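Local coordinates for Ras-related protein Rab-7L1 (Homo sapiens, PDB 6HH2) that works as a Rab-family small GTPase that binds GDP and GTP, regulates vesicle trafficking, maintains endosome-trans-Golgi network integrity, and recruits and stimulates the kinase LRRK2, at residues A[11-16]-A[62-67]; A[16-21]-A[96-101]; A[24-29]-A[157-162]; A[86-91]-A[124-129]. The protein carries 4 engineered substitutions. All coordinates share one frame; numbering follows the deposited sequence.

Contact 1: A[11-16]-A[62-67]; sequences FKVLVV and LQLWDI
L62 packs its CD2 branch against F11, 3.9 Å from F11 CB and in plane at the ring edge. Q63 O receives V13 N at 2.8 Å, nearly along the C=O axis. W65 NE1 donates a hydrogen bond to Q63 OE1 at 3.0 Å; OE1 lies in the indole plane while the donor stands above the Q63 amide plane, which should restrain the ring. L64 turns to the face shared by F11, V13 and V15, with CD2 approaching V13 CB. The strands are parallel neighbours in the Ras-type sheet, axes 22° apart: N of Q63, W65 and I67 donate to O of F11, V13 and V15, and N of V13 and V15 to O of Q63 and W65. On the other face, W65 receives the extended K12 chain: K12 CE sits 3.5 Å from the five-membered ring centroid (CH-pi) and NZ 3.6 Å from the six-membered one, 9° off its normal (cation-pi). K12 NZ also bonds to the carbonyls of Y80 and R82. D66 directs OD2 to T24 OG1, near the magnesium. I67 donates its N to V15 O at 3.2 Å and packs CB on V16 CG1.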
# COMPACT_ATOMS: atom_id res chain seq x y z
N PHE A 11 1.98 -5.49 11.52
CA PHE A 11 1.32 -4.40 10.81
C PHE A 11 0.49 -4.93 9.65
O PHE A 11 1.01 -5.62 8.78
CB PHE A 11 2.34 -3.37 10.27
CG PHE A 11 3.18 -2.74 11.34
CD1 PHE A 11 2.61 -1.99 12.38
CD2 PHE A 11 4.55 -2.96 11.33
CE1 PHE A 11 3.43 -1.40 13.35
CE2 PHE A 11 5.36 -2.37 12.32
CZ PHE A 11 4.77 -1.63 13.33
N LYS A 12 -0.78 -4.56 9.61
CA LYS A 12 -1.66 -4.87 8.48
C LYS A 12 -1.64 -3.68 7.53
O LYS A 12 -1.93 -2.54 7.94
CB LYS A 12 -3.07 -5.14 9.03
CG LYS A 12 -4.19 -5.17 7.96
CD LYS A 12 -5.49 -5.71 8.52
CE LYS A 12 -6.53 -5.64 7.37
NZ LYS A 12 -7.85 -6.19 7.85
N VAL A 13 -1.23 -3.92 6.29
CA VAL A 13 -1.05 -2.85 5.30
C VAL A 13 -2.06 -3.11 4.18
O VAL A 13 -2.08 -4.20 3.59
CB VAL A 13 0.38 -2.88 4.74
CG1 VAL A 13 0.52 -1.83 3.65
CG2 VAL A 13 1.38 -2.65 5.91
N LEU A 14 -2.88 -2.11 3.89
CA LEU A 14 -3.86 -2.22 2.79
C LEU A 14 -3.23 -1.77 1.49
O LEU A 14 -2.63 -0.69 1.45
CB LEU A 14 -5.06 -1.32 3.10
CG LEU A 14 -5.64 -1.52 4.48
CD1 LEU A 14 -6.85 -0.59 4.68
CD2 LEU A 14 -6.06 -3.01 4.66
N VAL A 15 -3.29 -2.59 0.46
CA VAL A 15 -2.85 -2.22 -0.88
C VAL A 15 -4.08 -2.04 -1.73
O VAL A 15 -4.82 -2.99 -2.05
CB VAL A 15 -1.94 -3.29 -1.49
CG1 VAL A 15 -1.48 -2.84 -2.87
CG2 VAL A 15 -0.75 -3.54 -0.52
N VAL A 16 -4.43 -0.79 -2.01
CA VAL A 16 -5.68 -0.41 -2.65
C VAL A 16 -5.38 0.42 -3.88
O VAL A 16 -4.28 0.94 -4.06
CB VAL A 16 -6.69 0.32 -1.74
CG1 VAL A 16 -7.09 -0.55 -0.54
CG2 VAL A 16 -6.15 1.69 -1.27
N LEU A 62 4.60 -8.09 8.33
CA LEU A 62 3.62 -7.32 7.57
C LEU A 62 2.60 -8.28 6.96
O LEU A 62 2.98 -9.27 6.33
CB LEU A 62 4.25 -6.59 6.40
CG LEU A 62 5.41 -5.69 6.70
CD1 LEU A 62 5.79 -5.01 5.37
CD2 LEU A 62 4.99 -4.69 7.77
N GLN A 63 1.32 -8.00 7.13
CA GLN A 63 0.23 -8.60 6.35
C GLN A 63 -0.10 -7.65 5.22
O GLN A 63 -0.49 -6.50 5.45
CB GLN A 63 -1.02 -8.79 7.21
CG GLN A 63 -0.83 -9.71 8.40
CD GLN A 63 -2.11 -9.88 9.19
OE1 GLN A 63 -3.11 -9.18 8.91
NE2 GLN A 63 -2.11 -10.77 10.18
N LEU A 64 0.09 -8.11 3.99
CA LEU A 64 -0.18 -7.30 2.82
C LEU A 64 -1.56 -7.72 2.27
O LEU A 64 -1.74 -8.83 1.77
CB LEU A 64 0.90 -7.53 1.76
CG LEU A 64 2.31 -7.20 2.25
CD1 LEU A 64 3.34 -7.81 1.29
CD2 LEU A 64 2.43 -5.65 2.37
N TRP A 65 -2.55 -6.81 2.36
CA TRP A 65 -3.94 -7.12 2.03
C TRP A 65 -4.27 -6.47 0.69
O TRP A 65 -4.36 -5.25 0.60
CB TRP A 65 -4.87 -6.58 3.12
CG TRP A 65 -4.92 -7.39 4.35
CD1 TRP A 65 -3.89 -7.58 5.28
CD2 TRP A 65 -6.04 -8.11 4.83
NE1 TRP A 65 -4.35 -8.36 6.33
CE2 TRP A 65 -5.66 -8.71 6.07
CE3 TRP A 65 -7.35 -8.27 4.35
CZ2 TRP A 65 -6.54 -9.50 6.82
CZ3 TRP A 65 -8.23 -9.04 5.10
CH2 TRP A 65 -7.82 -9.65 6.34
N ASP A 66 -4.45 -7.28 -0.36
CA ASP A 66 -4.80 -6.76 -1.70
C ASP A 66 -6.34 -6.69 -1.81
O ASP A 66 -7.03 -7.70 -1.63
CB ASP A 66 -4.23 -7.79 -2.68
CG ASP A 66 -4.43 -7.48 -4.15
OD1 ASP A 66 -5.19 -6.60 -4.56
OD2 ASP A 66 -3.75 -8.23 -4.90
N ILE A 67 -6.87 -5.50 -2.13
CA ILE A 67 -8.33 -5.36 -2.19
C ILE A 67 -8.93 -6.23 -3.29
O ILE A 67 -10.12 -6.57 -3.21
CB ILE A 67 -8.75 -3.88 -2.29
CG1 ILE A 67 -10.27 -3.73 -2.20
CG2 ILE A 67 -8.22 -3.23 -3.56
CD1 ILE A 67 -10.64 -2.45 -1.56

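Contact 2: A[16-21]-A[96-101]; sequences VGDAAV and ATTFSN. With GDP (guanosine-5'-diphosphate), chain B.
From its CB outward, the side chain of D18 bridges the phosphate-binding loop to the start of helix 96-112. CB rests 3.9 Å from T98 CG2. With CG anti to the carbonyl carbon (chi1 -73°), the carboxylate is carried to N101, and the two side chains cross at about a right angle, the carboxylate and amide planes 67° apart. At the tip, OD2 accepts a nearly straight bond from N101 ND2 at 2.8 Å, through its syn lone pair and in the amide plane of N101. OD1 turns to a second donor, W105 NE1 further along the same helix, so both oxygens of the carboxylate are gripped. The D18 backbone is tied to the helix as well: one water accepts from D18 N at 2.9 Å and donates to T98 O at 3.0 Å.

Residues 18 to 21 form a type II beta turn that belongs to the P-loop of the nucleotide-binding fold, the strand-loop-helix that wraps the phosphates. Within it A20 N donates to GDP O2B at 2.8 Å, while V21 N reaches O1B only weakly. V21 uses its CG1 branch against the helix, 3.7 Å from T98 CG2, the two side chains sliding past each other in opposite directions. T98 OG1 is bonded to N95 O and D92 N.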
# COMPACT_ATOMS: atom_id res chain seq x y z
N VAL A 16 -4.43 -0.79 -2.01
CA VAL A 16 -5.68 -0.41 -2.65
C VAL A 16 -5.38 0.42 -3.88
O VAL A 16 -4.28 0.94 -4.06
CB VAL A 16 -6.69 0.32 -1.74
CG1 VAL A 16 -7.09 -0.55 -0.54
CG2 VAL A 16 -6.15 1.69 -1.27
N GLY A 17 -6.40 0.60 -4.70
CA GLY A 17 -6.25 1.28 -5.97
C GLY A 17 -7.11 0.59 -7.01
O GLY A 17 -7.63 -0.51 -6.80
N ASP A 18 -7.28 1.26 -8.13
CA ASP A 18 -8.17 0.72 -9.16
C ASP A 18 -7.62 -0.57 -9.77
O ASP A 18 -6.44 -0.94 -9.61
CB ASP A 18 -8.34 1.74 -10.27
CG ASP A 18 -9.22 2.91 -9.89
OD1 ASP A 18 -9.72 2.99 -8.75
OD2 ASP A 18 -9.41 3.76 -10.78
N ALA A 19 -8.48 -1.31 -10.47
CA ALA A 19 -7.99 -2.43 -11.26
C ALA A 19 -6.86 -2.00 -12.19
O ALA A 19 -6.88 -0.90 -12.76
CB ALA A 19 -9.14 -3.05 -12.07
N ALA A 20 -5.89 -2.90 -12.36
CA ALA A 20 -4.84 -2.84 -13.38
C ALA A 20 -3.78 -1.80 -13.08
O ALA A 20 -3.06 -1.40 -13.99
CB ALA A 20 -5.37 -2.67 -14.82
N VAL A 21 -3.66 -1.37 -11.83
CA VAL A 21 -2.60 -0.42 -11.49
C VAL A 21 -1.32 -1.08 -11.03
O VAL A 21 -0.31 -0.37 -10.90
CB VAL A 21 -3.06 0.62 -10.46
CG1 VAL A 21 -4.29 1.42 -11.03
CG2 VAL A 21 -3.33 0.02 -9.09
N ALA A 96 -5.29 8.58 -16.17
CA ALA A 96 -5.69 9.65 -15.26
C ALA A 96 -6.91 9.28 -14.43
O ALA A 96 -7.10 9.84 -13.34
CB ALA A 96 -5.93 10.94 -16.04
N THR A 97 -7.75 8.35 -14.90
CA THR A 97 -8.88 7.95 -14.07
C THR A 97 -8.43 7.26 -12.79
O THR A 97 -9.06 7.43 -11.73
CB THR A 97 -9.81 7.00 -14.84
OG1 THR A 97 -10.28 7.69 -16.00
CG2 THR A 97 -10.98 6.62 -13.97
N THR A 98 -7.36 6.46 -12.87
CA THR A 98 -6.86 5.78 -11.67
C THR A 98 -6.23 6.78 -10.71
O THR A 98 -6.30 6.61 -9.49
CB THR A 98 -5.86 4.67 -12.02
OG1 THR A 98 -4.59 5.22 -12.47
CG2 THR A 98 -6.42 3.68 -13.08
N PHE A 99 -5.71 7.88 -11.26
CA PHE A 99 -5.17 8.96 -10.42
C PHE A 99 -6.30 9.67 -9.70
O PHE A 99 -6.30 9.78 -8.46
CB PHE A 99 -4.42 9.93 -11.31
CG PHE A 99 -3.89 11.19 -10.58
CD1 PHE A 99 -2.93 11.11 -9.55
CD2 PHE A 99 -4.36 12.46 -10.97
CE1 PHE A 99 -2.46 12.30 -8.95
CE2 PHE A 99 -3.85 13.62 -10.39
CZ PHE A 99 -2.93 13.52 -9.37
N SER A 100 -7.30 10.13 -10.46
CA SER A 100 -8.47 10.76 -9.86
C SER A 100 -9.11 9.86 -8.81
O SER A 100 -9.50 10.34 -7.72
CB SER A 100 -9.46 11.09 -10.98
OG SER A 100 -10.62 11.74 -10.46
N ASN A 101 -9.27 8.57 -9.11
CA ASN A 101 -9.93 7.69 -8.15
C ASN A 101 -9.11 7.49 -6.87
O ASN A 101 -9.68 7.09 -5.85
CB ASN A 101 -10.23 6.32 -8.79
CG ASN A 101 -11.57 6.27 -9.46
OD1 ASN A 101 -12.49 7.02 -9.12
ND2 ASN A 101 -11.68 5.40 -10.46
PB GDP B . -4.00 -5.07 -10.24
O1B GDP B . -3.94 -3.74 -9.60
O2B GDP B . -5.19 -5.27 -11.12
O3B GDP B . -3.78 -6.22 -9.27
O3A GDP B . -2.74 -5.05 -11.30
PA GDP B . -1.76 -6.24 -11.69
O1A GDP B . -0.69 -6.45 -10.65
O2A GDP B . -2.59 -7.45 -12.09
O5' GDP B . -1.04 -5.65 -12.99
C5' GDP B . -1.78 -5.33 -14.16
C4' GDP B . -0.84 -5.34 -15.36
O4' GDP B . 0.11 -4.23 -15.20
C3' GDP B . 0.01 -6.60 -15.37
O3' GDP B . 0.19 -6.93 -16.76
C2' GDP B . 1.33 -6.17 -14.76
O2' GDP B . 2.40 -6.94 -15.28
C1' GDP B . 1.41 -4.75 -15.26
N9 GDP B . 2.24 -3.91 -14.39
C8 GDP B . 2.20 -3.88 -13.03
N7 GDP B . 3.10 -2.95 -12.55
C5 GDP B . 3.68 -2.39 -13.64
C6 GDP B . 4.71 -1.38 -13.87
O6 GDP B . 5.28 -0.82 -12.92
N1 GDP B . 5.00 -1.10 -15.15
C2 GDP B . 4.46 -1.69 -16.23
N2 GDP B . 4.87 -1.35 -17.51
N3 GDP B . 3.54 -2.67 -16.08
C4 GDP B . 3.15 -3.01 -14.83
O HOH W 1 -6.07 3.87 -8.38

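Contact 3: A[24-29]-A[157-162]; sequences TSLVQR and TSVKEN. With MG (magnesium ion), chain C; GDP (guanosine-5'-diphosphate), chain B.
One face of the R29 guanidinium is covered by N162, whose CB stands 3.6 Å above the plane over its centre; the N162 amide stacks on the group with the two planes only 16° apart. V159 O and K160 O lie at the edge of the guanidinium, near its plane, V159 O tilted somewhat out of it. NE donates to V159 O at 2.8 Å, in the carbonyl plane but bent at the hydrogen (133°), and NH2 adds a weak bond to the same oxygen, so one carbonyl is held by two donors. A bend in the arginine chain at chi3 (-98°) turns the guanidinium to this position.

V159 packs both methyls on helix 23-30: CG1 lies 3.7 Å from S25 CB, and CG2 lies 4.0 Å from L26 CB. On the nucleotide side, S25 grips GDP O1A twice, through its backbone N and through OG at 2.6 Å. T24 OG1 binds the magnesium at 2.1 Å, and GDP O3B and four waters complete its six ligands. Across the way, K160 N reaches GDP O6 weakly, and S158 OG accepts from E161 N in an ST motif. Helix 23-30 thus holds the phosphate end and the loop after strand 153-156 borders the guanine, the P-loop helix and guanine-side loop of a small GTPase nucleotide site.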
# COMPACT_ATOMS: atom_id res chain seq x y z
N THR A 24 -1.60 -6.50 -7.28
CA THR A 24 -1.21 -7.88 -7.08
C THR A 24 0.25 -8.08 -7.42
O THR A 24 0.95 -8.83 -6.72
CB THR A 24 -2.15 -8.78 -7.88
OG1 THR A 24 -3.50 -8.49 -7.47
CG2 THR A 24 -1.85 -10.29 -7.62
N SER A 25 0.73 -7.39 -8.45
CA SER A 25 2.14 -7.49 -8.81
C SER A 25 3.03 -6.96 -7.67
O SER A 25 4.07 -7.56 -7.37
CB SER A 25 2.42 -6.71 -10.09
OG SER A 25 1.71 -7.30 -11.17
N LEU A 26 2.59 -5.84 -7.12
CA LEU A 26 3.43 -5.37 -5.90
C LEU A 26 3.50 -6.43 -4.68
O LEU A 26 4.54 -6.80 -4.11
CB LEU A 26 2.88 -4.03 -5.40
CG LEU A 26 3.73 -3.43 -4.29
CD1 LEU A 26 3.80 -1.86 -4.50
CD2 LEU A 26 3.20 -3.74 -2.99
N VAL A 27 2.30 -6.98 -4.41
CA VAL A 27 2.30 -7.94 -3.31
C VAL A 27 3.12 -9.18 -3.66
O VAL A 27 3.89 -9.69 -2.83
CB VAL A 27 0.85 -8.30 -2.95
CG1 VAL A 27 0.81 -9.45 -1.92
CG2 VAL A 27 0.11 -7.07 -2.44
N GLN A 28 3.00 -9.66 -4.91
CA GLN A 28 3.79 -10.83 -5.31
C GLN A 28 5.27 -10.55 -5.25
O GLN A 28 6.05 -11.44 -4.89
CB GLN A 28 3.40 -11.24 -6.72
CG GLN A 28 1.99 -11.82 -6.77
CD GLN A 28 1.50 -12.06 -8.19
OE1 GLN A 28 1.91 -11.38 -9.14
NE2 GLN A 28 0.64 -13.05 -8.35
N ARG A 29 5.70 -9.31 -5.53
CA ARG A 29 7.11 -9.01 -5.50
C ARG A 29 7.63 -8.77 -4.08
O ARG A 29 8.76 -9.20 -3.73
CB ARG A 29 7.39 -7.81 -6.38
CG ARG A 29 8.85 -7.82 -6.82
CD ARG A 29 9.25 -6.55 -7.47
NE ARG A 29 9.23 -6.55 -8.93
CZ ARG A 29 10.16 -7.11 -9.70
NH1 ARG A 29 11.16 -7.81 -9.18
NH2 ARG A 29 10.07 -6.99 -11.02
N THR A 157 7.00 4.68 -8.80
CA THR A 157 7.52 3.32 -8.68
C THR A 157 7.31 2.61 -10.00
O THR A 157 6.50 3.04 -10.85
CB THR A 157 6.73 2.49 -7.64
OG1 THR A 157 5.34 2.40 -8.03
CG2 THR A 157 6.82 3.12 -6.27
N SER A 158 8.14 1.58 -10.24
CA SER A 158 7.87 0.62 -11.29
C SER A 158 7.93 -0.76 -10.66
O SER A 158 9.03 -1.26 -10.38
CB SER A 158 8.84 0.78 -12.47
OG SER A 158 8.64 -0.28 -13.42
N VAL A 159 6.77 -1.43 -10.48
CA VAL A 159 6.84 -2.80 -9.99
C VAL A 159 7.53 -3.66 -11.03
O VAL A 159 8.34 -4.55 -10.70
CB VAL A 159 5.39 -3.32 -9.73
CG1 VAL A 159 5.45 -4.79 -9.31
CG2 VAL A 159 4.75 -2.50 -8.60
N LYS A 160 7.28 -3.37 -12.31
CA LYS A 160 7.88 -4.15 -13.40
C LYS A 160 9.40 -4.13 -13.36
O LYS A 160 10.04 -5.18 -13.52
CB LYS A 160 7.38 -3.63 -14.75
CG LYS A 160 8.08 -4.26 -15.95
CD LYS A 160 7.40 -3.87 -17.25
CE LYS A 160 8.29 -4.18 -18.45
NZ LYS A 160 7.71 -3.63 -19.71
N GLU A 161 10.00 -2.96 -13.17
CA GLU A 161 11.46 -2.84 -13.13
C GLU A 161 12.01 -2.87 -11.71
O GLU A 161 13.22 -2.66 -11.52
CB GLU A 161 11.88 -1.52 -13.77
CG GLU A 161 11.48 -1.34 -15.21
CD GLU A 161 11.93 0.03 -15.74
OE1 GLU A 161 12.16 0.99 -14.93
OE2 GLU A 161 12.09 0.15 -16.98
N ASN A 162 11.15 -3.08 -10.72
CA ASN A 162 11.53 -3.10 -9.31
C ASN A 162 12.20 -1.80 -8.90
O ASN A 162 13.19 -1.80 -8.16
CB ASN A 162 12.38 -4.33 -8.95
CG ASN A 162 12.32 -4.69 -7.47
OD1 ASN A 162 11.31 -4.48 -6.78
ND2 ASN A 162 13.41 -5.27 -6.97
MG MG C . -4.96 -7.80 -8.79
PB GDP B . -4.00 -5.07 -10.24
O1B GDP B . -3.94 -3.74 -9.60
O2B GDP B . -5.19 -5.27 -11.12
O3B GDP B . -3.78 -6.22 -9.27
O3A GDP B . -2.74 -5.05 -11.30
PA GDP B . -1.76 -6.24 -11.69
O1A GDP B . -0.69 -6.45 -10.65
O2A GDP B . -2.59 -7.45 -12.09
O5' GDP B . -1.04 -5.65 -12.99
C5' GDP B . -1.78 -5.33 -14.16
C4' GDP B . -0.84 -5.34 -15.36
O4' GDP B . 0.11 -4.23 -15.20
C3' GDP B . 0.01 -6.60 -15.37
O3' GDP B . 0.19 -6.93 -16.76
C2' GDP B . 1.33 -6.17 -14.76
O2' GDP B . 2.40 -6.94 -15.28
C1' GDP B . 1.41 -4.75 -15.26
N9 GDP B . 2.24 -3.91 -14.39
C8 GDP B . 2.20 -3.88 -13.03
N7 GDP B . 3.10 -2.95 -12.55
C5 GDP B . 3.68 -2.39 -13.64
C6 GDP B . 4.71 -1.38 -13.87
O6 GDP B . 5.28 -0.82 -12.92
N1 GDP B . 5.00 -1.10 -15.15
C2 GDP B . 4.46 -1.69 -16.23
N2 GDP B . 4.87 -1.35 -17.51
N3 GDP B . 3.54 -2.67 -16.08
C4 GDP B . 3.15 -3.01 -14.83
O HOH W 2 -4.18 -8.82 -10.35
O HOH W 3 -5.81 -6.74 -7.20
O HOH W 4 -6.60 -7.17 -9.99
O HOH W 5 -6.11 -9.51 -8.33

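Contact 4: A[86-91]-A[124-129]; sequences AAVIMF and LLLANK. Engineered in segment 86-91: A87 (natural residue Cys). With GDP (guanosine-5'-diphosphate), chain B.
Five backbone hydrogen bonds join the parallel strands, whose axes are 26° apart. L124 N donates to A87 O, where A87 is an engineered residue; I89 N to L124 O and L126 N to I89 O follow, then F91 N to L126 O at 3.0 Å and N128 N to F91 O at 2.9 Å. CA-H...O contacts supplement them, such as L125 CA to I89 O at 3.3 Å.

Apolar contacts occupy both faces. On one, V88 CG1 meets L126 CD1 at 3.5 Å, and M90 CG lies 4.2 Å from L126 CB. On the other, F91 takes the crowded first torsion (76°), which swings its ring over the neighbouring strand: A127 CA lies over one face, offset toward the rim, in a CH-pi contact, while L125 CD1 comes to the edge. M90, bent at chi3, adds van der Waals packing of CE on N128 ND2.

Polar contacts gather at the strand end. K129 NZ donates to GDP O4' at 3.1 Å; N128 ND2 bonds to V21 O, and OD1 to T157 OG1 and V159 N. The beta-alpha-beta crossover of strand 86-92, helix 96-112 and strand 123-128 therefore runs from an apolar interior to a polar end, where N128 and K129 open the NKxD guanine-binding motif.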
# COMPACT_ATOMS: atom_id res chain seq x y z
N ALA A 86 -1.67 1.06 7.95
CA ALA A 86 -1.25 1.95 6.88
C ALA A 86 -1.95 1.52 5.62
O ALA A 86 -2.44 0.37 5.51
CB ALA A 86 0.29 1.89 6.60
N ALA A 87 -1.97 2.41 4.63
CA ALA A 87 -2.47 2.08 3.31
C ALA A 87 -1.49 2.54 2.26
O ALA A 87 -0.87 3.61 2.38
CB ALA A 87 -3.80 2.79 3.05
N VAL A 88 -1.30 1.69 1.25
CA VAL A 88 -0.57 2.00 0.03
C VAL A 88 -1.63 2.17 -1.03
O VAL A 88 -2.39 1.22 -1.30
CB VAL A 88 0.33 0.84 -0.35
CG1 VAL A 88 1.04 1.10 -1.68
CG2 VAL A 88 1.42 0.62 0.73
N ILE A 89 -1.81 3.37 -1.55
CA ILE A 89 -2.81 3.70 -2.57
C ILE A 89 -2.10 3.84 -3.90
O ILE A 89 -1.24 4.74 -4.05
CB ILE A 89 -3.61 4.95 -2.20
CG1 ILE A 89 -4.25 4.73 -0.81
CG2 ILE A 89 -4.65 5.23 -3.32
CD1 ILE A 89 -5.24 5.82 -0.37
N MET A 90 -2.35 2.93 -4.83
CA MET A 90 -1.63 2.86 -6.09
C MET A 90 -2.46 3.39 -7.23
O MET A 90 -3.68 3.17 -7.25
CB MET A 90 -1.23 1.42 -6.42
CG MET A 90 -0.36 0.78 -5.37
SD MET A 90 0.23 -0.88 -5.82
CE MET A 90 0.64 -0.70 -7.58
N PHE A 91 -1.81 4.10 -8.13
CA PHE A 91 -2.40 4.47 -9.40
C PHE A 91 -1.42 4.17 -10.53
O PHE A 91 -0.23 3.92 -10.32
CB PHE A 91 -2.99 5.89 -9.40
CG PHE A 91 -1.98 6.99 -9.46
CD1 PHE A 91 -1.33 7.44 -8.29
CD2 PHE A 91 -1.64 7.55 -10.71
CE1 PHE A 91 -0.37 8.45 -8.38
CE2 PHE A 91 -0.70 8.58 -10.80
CZ PHE A 91 -0.08 9.05 -9.63
N LEU A 124 0.46 6.12 1.73
CA LEU A 124 1.56 6.31 0.79
C LEU A 124 0.99 6.17 -0.61
O LEU A 124 0.38 5.14 -0.94
CB LEU A 124 2.62 5.25 1.04
CG LEU A 124 3.71 5.22 -0.00
CD1 LEU A 124 4.49 6.60 -0.08
CD2 LEU A 124 4.67 4.08 0.33
N LEU A 125 1.07 7.23 -1.41
CA LEU A 125 0.58 7.23 -2.78
C LEU A 125 1.69 6.78 -3.72
O LEU A 125 2.76 7.39 -3.73
CB LEU A 125 0.09 8.63 -3.10
CG LEU A 125 -0.45 8.85 -4.53
CD1 LEU A 125 -1.79 8.11 -4.72
CD2 LEU A 125 -0.67 10.38 -4.81
N LEU A 126 1.47 5.68 -4.47
CA LEU A 126 2.45 5.17 -5.41
C LEU A 126 2.00 5.45 -6.84
O LEU A 126 0.96 4.94 -7.29
CB LEU A 126 2.69 3.68 -5.24
CG LEU A 126 3.23 3.23 -3.87
CD1 LEU A 126 3.63 1.78 -3.98
CD2 LEU A 126 4.46 4.02 -3.45
N ALA A 127 2.79 6.26 -7.54
CA ALA A 127 2.59 6.56 -8.96
C ALA A 127 3.30 5.45 -9.71
O ALA A 127 4.49 5.57 -10.07
CB ALA A 127 3.19 7.94 -9.25
N ASN A 128 2.56 4.38 -9.95
CA ASN A 128 3.17 3.16 -10.49
C ASN A 128 3.18 3.18 -12.02
O ASN A 128 2.50 3.99 -12.66
CB ASN A 128 2.47 1.89 -9.94
CG ASN A 128 3.27 0.63 -10.24
OD1 ASN A 128 4.48 0.61 -10.08
ND2 ASN A 128 2.59 -0.43 -10.71
N LYS A 129 3.93 2.24 -12.60
CA LYS A 129 4.18 2.14 -14.05
C LYS A 129 4.98 3.34 -14.57
O LYS A 129 4.80 3.77 -15.71
CB LYS A 129 2.91 1.91 -14.89
CG LYS A 129 1.96 0.81 -14.34
CD LYS A 129 1.11 0.26 -15.46
CE LYS A 129 0.10 -0.68 -14.82
NZ LYS A 129 -0.74 -1.31 -15.95
PB GDP B . -4.00 -5.07 -10.24
O1B GDP B . -3.94 -3.74 -9.60
O2B GDP B . -5.19 -5.27 -11.12
O3B GDP B . -3.78 -6.22 -9.27
O3A GDP B . -2.74 -5.05 -11.30
PA GDP B . -1.76 -6.24 -11.69
O1A GDP B . -0.69 -6.45 -10.65
O2A GDP B . -2.59 -7.45 -12.09
O5' GDP B . -1.04 -5.65 -12.99
C5' GDP B . -1.78 -5.33 -14.16
C4' GDP B . -0.84 -5.34 -15.36
O4' GDP B . 0.11 -4.23 -15.20
C3' GDP B . 0.01 -6.60 -15.37
O3' GDP B . 0.19 -6.93 -16.76
C2' GDP B . 1.33 -6.17 -14.76
O2' GDP B . 2.40 -6.94 -15.28
C1' GDP B . 1.41 -4.75 -15.26
N9 GDP B . 2.24 -3.91 -14.39
C8 GDP B . 2.20 -3.88 -13.03
N7 GDP B . 3.10 -2.95 -12.55
C5 GDP B . 3.68 -2.39 -13.64
C6 GDP B . 4.71 -1.38 -13.87
O6 GDP B . 5.28 -0.82 -12.92
N1 GDP B . 5.00 -1.10 -15.15
C2 GDP B . 4.46 -1.69 -16.23
N2 GDP B . 4.87 -1.35 -17.51
N3 GDP B . 3.54 -2.67 -16.08
C4 GDP B . 3.15 -3.01 -14.83

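Overall arrangement
From the N terminus, contact 1 closes the first loop, bringing 62-67 back beside 11-16 and pairing strands 8-17 and 58-66. Contact 2 opens on the shared residue V16, before that loop is complete, and ends at 96-101, so the two cross; it ties the P-loop to helix 96-112. Contact 3 starts on helix 23-30 and closes last, at 157-162, crossing contacts 1 and 2. Contact 4 follows contact 1 in series, crosses contact 2 and nests inside contact 3, pairing strand 86-92, the neighbour of 8-17, with 123-128. Contacts 1 and 4 supply two pairings of the central sheet; contacts 2, 3 and 4 meet at GDP, whose magnesium is bound in contact 3 and lies near D66 of contact 1.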